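Local coordinates for endolysin B (Mycobacterium phage D29, PDB 3HC7), which hydrolyses the ester linkage that joins mycolic acids to the arabinogalactan-peptidoglycan of the mycobacterial cell wall, helping the phage lyse its host, at residues P51-G56 / A85-Q90; F7-T12 / A58-Q63. All coordinates share one frame; numbering follows the deposited sequence.

In the fold
Both contacts are made by helix 50-70, whose earlier turns pack on helix 83-96 in contact 1 and whose middle turns lie against strand 5-9 in contact 2. Their centres are about 7 Å apart, and they share one apolar core: Val87 CB comes 3.9 Å from Val9 CG1, and Leu60 CD2 is 4.1 Å from Val87 CG1. The catalytic Ser82 lies close by, just before helix 83-96; its side chain is about 7 Å from that of Ile86 in contact 1 and about 9 Å from that of Val9 in contact 2. Strand 5-9 also leads into the loop where the backbone N of Thr12 hydrogen-bonds Ser82 OG.

Contact 1: residues P51-G56 / A85-Q90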
loop_
_atom_site.group_PDB
_atom_site.type_symbol
_atom_site.label_atom_id
_atom_site.label_comp_id
_atom_site.label_asym_id
_atom_site.label_seq_id
_atom_site.Cartn_x
_atom_site.Cartn_y
_atom_site.Cartn_z
ATOM N N PRO A 51 7.295 8.897 -6.393
ATOM C CA PRO A 51 7.544 10.125 -5.613
ATOM C C PRO A 51 6.407 10.399 -4.651
ATOM O O PRO A 51 6.631 10.975 -3.587
ATOM C CB PRO A 51 7.594 11.225 -6.680
ATOM C CG PRO A 51 7.995 10.493 -7.951
ATOM C CD PRO A 51 7.320 9.148 -7.847
ATOM N N SER A 52 5.194 10.005 -5.021
ATOM C CA SER A 52 4.060 10.178 -4.125
ATOM C C SER A 52 4.253 9.285 -2.897
ATOM O O SER A 52 4.097 9.731 -1.765
ATOM C CB SER A 52 2.745 9.867 -4.836
ATOM O OG SER A 52 1.641 10.086 -3.973
ATOM N N VAL A 53 4.607 8.027 -3.138
ATOM C CA VAL A 53 4.912 7.079 -2.069
ATOM C C VAL A 53 5.974 7.601 -1.092
ATOM O O VAL A 53 5.829 7.458 0.119
ATOM C CB VAL A 53 5.360 5.712 -2.644
ATOM C CG1 VAL A 53 5.862 4.787 -1.530
ATOM C CG2 VAL A 53 4.216 5.058 -3.403
ATOM N N GLU A 54 7.046 8.187 -1.622
ATOM C CA GLU A 54 8.130 8.701 -0.794
ATOM C C GLU A 54 7.641 9.792 0.158
ATOM O O GLU A 54 8.069 9.851 1.304
ATOM C CB GLU A 54 9.261 9.269 -1.655
ATOM C CG GLU A 54 9.942 8.296 -2.599
ATOM C CD GLU A 54 10.886 9.013 -3.563
ATOM O OE1 GLU A 54 10.880 10.265 -3.601
ATOM O OE2 GLU A 54 11.634 8.331 -4.284
ATOM N N LYS A 55 6.756 10.664 -0.317
ATOM C CA LYS A 55 6.206 11.724 0.540
ATOM C C LYS A 55 5.337 11.154 1.655
ATOM O O LYS A 55 5.421 11.591 2.804
ATOM C CB LYS A 55 5.401 12.722 -0.283
ATOM C CG LYS A 55 6.241 13.464 -1.306
ATOM C CD LYS A 55 5.364 14.132 -2.342
ATOM C CE LYS A 55 6.209 14.837 -3.379
ATOM N NZ LYS A 55 6.965 15.957 -2.759
ATOM N N GLY A 56 4.505 10.173 1.310
ATOM C CA GLY A 56 3.657 9.522 2.291
ATOM C C GLY A 56 4.492 8.806 3.335
ATOM O O GLY A 56 4.172 8.843 4.523
ATOM N N ALA A 85 -1.009 1.266 0.949
ATOM C CA ALA A 85 -0.455 0.013 1.459
ATOM C C ALA A 85 1.045 -0.034 1.216
ATOM O O ALA A 85 1.798 -0.554 2.038
ATOM C CB ALA A 85 -1.131 -1.175 0.807
ATOM N N ILE A 86 1.484 0.497 0.080
ATOM C CA ILE A 86 2.923 0.603 -0.169
ATOM C C ILE A 86 3.587 1.489 0.892
ATOM O O ILE A 86 4.641 1.133 1.432
ATOM C CB ILE A 86 3.248 1.179 -1.564
ATOM C CG1 ILE A 86 2.562 0.383 -2.676
ATOM C CG2 ILE A 86 4.765 1.189 -1.808
ATOM C CD1 ILE A 86 2.735 1.028 -4.070
ATOM N N VAL A 87 2.978 2.640 1.184
ATOM C CA VAL A 87 3.530 3.545 2.191
ATOM C C VAL A 87 3.687 2.830 3.532
ATOM O O VAL A 87 4.769 2.838 4.120
ATOM C CB VAL A 87 2.671 4.824 2.378
ATOM C CG1 VAL A 87 3.147 5.623 3.617
ATOM C CG2 VAL A 87 2.708 5.688 1.120
ATOM N N VAL A 88 2.612 2.211 4.015
ATOM C CA VAL A 88 2.661 1.507 5.301
ATOM C C VAL A 88 3.656 0.345 5.245
ATOM O O VAL A 88 4.387 0.093 6.206
ATOM C CB VAL A 88 1.273 0.976 5.730
ATOM C CG1 VAL A 88 1.386 0.102 6.985
ATOM C CG2 VAL A 88 0.301 2.130 5.981
ATOM N N GLY A 89 3.671 -0.361 4.118
ATOM C CA GLY A 89 4.565 -1.493 3.931
ATOM C C GLY A 89 6.035 -1.089 3.936
ATOM O O GLY A 89 6.873 -1.787 4.501
ATOM N N GLN A 90 6.350 0.047 3.321
ATOM C CA GLN A 90 7.723 0.528 3.297
ATOM C C GLN A 90 8.183 0.908 4.685
ATOM O O GLN A 90 9.309 0.595 5.080
ATOM C CB GLN A 90 7.864 1.721 2.362
ATOM C CG GLN A 90 7.868 1.328 0.906
ATOM C CD GLN A 90 9.161 0.668 0.497
ATOM O OE1 GLN A 90 10.239 1.206 0.728
ATOM N NE2 GLN A 90 9.062 -0.498 -0.134
#
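Val53 meets Ile86 and Val87 where helices 50-70 and 83-96 pass each other at -53°, the short segments' axes 8.9 Å apart. Methyl packing comes first. Val53 CG1 reaches Ile86 CG2 at 3.8 Å, the two side chains crossing at about a right angle, and lies 4.2 Å from Val87 CG2. Both CG1 of Val53 (chi1 172°) and CG2 of Ile86 stand anti to their own backbone N, which brings these two branches together between the helices. Beta-branched residues suit this seam, since they set methyls close to the backbone without a long, flexible chain.

The second kind of contact is of methyl against main chain. Val87 straddles the turn that runs from Val53 to Gly56: its CG2 lies 3.7 Å from Val53 O, while CG1 rests 3.5 Å from Gly56 C. Gly56 has no side chain and so lets Val87 CG1 lie directly against the helix backbone. The interface is thus held by apolar contacts, and all four touching residues are buried.

Beside this seam, Ser52 OG hydrogen-bonds Gln83 OE1 at the start of helix 83-96 and the backbone N of Ala45, just ahead of its own helix. Val88 turns to Val113 and Phe115 of strand 110-116. The two helices lie side by side on one face of the parallel sheet, with Val87 between helix 50-70 and strand 5-9.

Contact 2: residues F7-T12 / A58-Q63; sequences FTVHGT and AELILQ
Phe7 and Leu60 account for most of the surface buried here, with Gln63 next. Leu60 CD1 approaches Phe7 at the root of its side chain, 3.6 Å from CB and 4.0 Å from CG, so the methyl sits beside the bond that joins the ring to CB. The leucine gets there by its torsions: CG is anti to the backbone N (chi1 176°), and the branched end reaches the sheet although the CB bond does not point at it. Its other methyl, CD2, extends to Val9 CG2 at a looser 4.4 Å. One forked side chain thus serves two strand residues that face the helix, while Thr8 between them points away and hydrogen-bonds Trp36.

Farther out on the ring, Phe7 CE1 lies 3.7 Å from Gln63 O and 3.9 Å from Gln63 CB. The aromatic side chain is long enough to span from the strand to this next turn of the helix, and Gln63 meets it through its backbone carbonyl and aliphatic base. A large flat residue therefore fits position 7.

The 58-63 segment of helix 50-70 runs nearly antiparallel to residues 7-9 of strand 5-9, at 173°, with the axes 9.9 Å apart. Such packing is general to parallel alpha/beta sandwiches. Here helix 50-70 links strand 35-38 to strand 76-81 in a beta-alpha-beta crossover that passes over strand 5-9, which lies between them, consistent with the alpha/beta-hydrolase fold of the cutinase family.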
loop_
_atom_site.group_PDB
_atom_site.type_symbol
_atom_site.label_atom_id
_atom_site.label_comp_id
_atom_site.label_asym_id
_atom_site.label_seq_id
_atom_site.Cartn_x
_atom_site.Cartn_y
_atom_site.Cartn_z
ATOM N N PHE A 7 -2.732 5.176 12.504
ATOM C CA PHE A 7 -2.203 5.942 11.381
ATOM C C PHE A 7 -2.760 5.372 10.087
ATOM O O PHE A 7 -2.750 4.158 9.884
ATOM C CB PHE A 7 -0.672 5.889 11.365
ATOM C CG PHE A 7 -0.038 6.442 12.610
ATOM C CD1 PHE A 7 0.206 7.803 12.737
ATOM C CD2 PHE A 7 0.303 5.601 13.659
ATOM C CE1 PHE A 7 0.786 8.315 13.885
ATOM C CE2 PHE A 7 0.884 6.106 14.814
ATOM C CZ PHE A 7 1.125 7.462 14.926
ATOM N N THR A 8 -3.249 6.248 9.217
ATOM C CA THR A 8 -3.914 5.806 8.005
ATOM C C THR A 8 -3.384 6.531 6.780
ATOM O O THR A 8 -3.122 7.738 6.807
ATOM C CB THR A 8 -5.443 6.012 8.079
ATOM O OG1 THR A 8 -5.725 7.395 8.315
ATOM C CG2 THR A 8 -6.047 5.170 9.193
ATOM N N VAL A 9 -3.227 5.772 5.706
ATOM C CA VAL A 9 -2.744 6.318 4.449
ATOM C C VAL A 9 -3.690 5.907 3.334
ATOM O O VAL A 9 -3.842 4.721 3.034
ATOM C CB VAL A 9 -1.320 5.847 4.132
ATOM C CG1 VAL A 9 -0.764 6.607 2.929
ATOM C CG2 VAL A 9 -0.424 6.049 5.343
ATOM N N HIS A 10 -4.336 6.901 2.739
ATOM C CA HIS A 10 -5.277 6.678 1.646
ATOM C C HIS A 10 -4.670 6.022 0.410
ATOM O O HIS A 10 -3.449 6.012 0.222
ATOM C CB HIS A 10 -5.935 8.001 1.240
ATOM C CG HIS A 10 -7.123 8.365 2.070
ATOM N ND1 HIS A 10 -8.319 7.684 1.992
ATOM C CD2 HIS A 10 -7.308 9.344 2.987
ATOM C CE1 HIS A 10 -9.192 8.232 2.819
ATOM N NE2 HIS A 10 -8.602 9.240 3.439
ATOM N N GLY A 11 -5.544 5.488 -0.439
ATOM C CA GLY A 11 -5.144 4.934 -1.717
ATOM C C GLY A 11 -5.005 6.016 -2.768
ATOM O O GLY A 11 -5.291 7.189 -2.523
ATOM N N THR A 12 -4.557 5.609 -3.949
ATOM C CA THR A 12 -4.369 6.507 -5.077
ATOM C C THR A 12 -5.620 7.350 -5.339
ATOM O O THR A 12 -6.742 6.843 -5.311
ATOM C CB THR A 12 -4.032 5.683 -6.328
ATOM O OG1 THR A 12 -2.910 4.844 -6.040
ATOM C CG2 THR A 12 -3.718 6.583 -7.513
ATOM N N ALA A 58 7.614 9.540 4.272
ATOM C CA ALA A 58 8.245 10.536 5.131
ATOM C C ALA A 58 7.251 11.055 6.166
ATOM O O ALA A 58 7.589 11.204 7.338
ATOM C CB ALA A 58 8.811 11.671 4.309
ATOM N N GLU A 59 6.021 11.319 5.743
ATOM C CA GLU A 59 5.028 11.842 6.676
ATOM C C GLU A 59 4.594 10.808 7.715
ATOM O O GLU A 59 4.361 11.147 8.876
ATOM C CB GLU A 59 3.810 12.391 5.944
ATOM C CG GLU A 59 2.750 12.964 6.890
ATOM C CD GLU A 59 3.172 14.275 7.541
ATOM O OE1 GLU A 59 4.132 14.912 7.055
ATOM O OE2 GLU A 59 2.537 14.677 8.539
ATOM N N LEU A 60 4.487 9.549 7.306
ATOM C CA LEU A 60 4.073 8.506 8.236
ATOM C C LEU A 60 5.137 8.277 9.313
ATOM O O LEU A 60 4.823 8.049 10.484
ATOM C CB LEU A 60 3.769 7.201 7.494
ATOM C CG LEU A 60 3.422 6.046 8.438
ATOM C CD1 LEU A 60 2.274 6.440 9.356
ATOM C CD2 LEU A 60 3.098 4.782 7.668
ATOM N N ILE A 61 6.401 8.348 8.915
ATOM C CA ILE A 61 7.494 8.170 9.859
ATOM C C ILE A 61 7.486 9.322 10.863
ATOM O O ILE A 61 7.541 9.107 12.075
ATOM C CB ILE A 61 8.846 8.126 9.137
ATOM C CG1 ILE A 61 8.993 6.814 8.361
ATOM C CG2 ILE A 61 9.987 8.279 10.140
ATOM C CD1 ILE A 61 10.114 6.845 7.330
ATOM N N LEU A 62 7.404 10.541 10.336
ATOM C CA LEU A 62 7.362 11.755 11.145
ATOM C C LEU A 62 6.264 11.680 12.206
ATOM O O LEU A 62 6.521 11.883 13.391
ATOM C CB LEU A 62 7.146 12.974 10.237
ATOM C CG LEU A 62 7.385 14.391 10.777
ATOM C CD1 LEU A 62 7.045 15.443 9.733
ATOM C CD2 LEU A 62 6.587 14.648 12.034
ATOM N N GLN A 63 5.044 11.388 11.770
ATOM C CA GLN A 63 3.889 11.363 12.653
ATOM C C GLN A 63 4.000 10.290 13.728
ATOM O O GLN A 63 3.646 10.522 14.881
ATOM C CB GLN A 63 2.607 11.161 11.842
ATOM C CG GLN A 63 2.192 12.380 11.038
ATOM C CD GLN A 63 1.761 13.531 11.934
ATOM O OE1 GLN A 63 1.775 14.694 11.527
ATOM N NE2 GLN A 63 1.376 13.205 13.164
#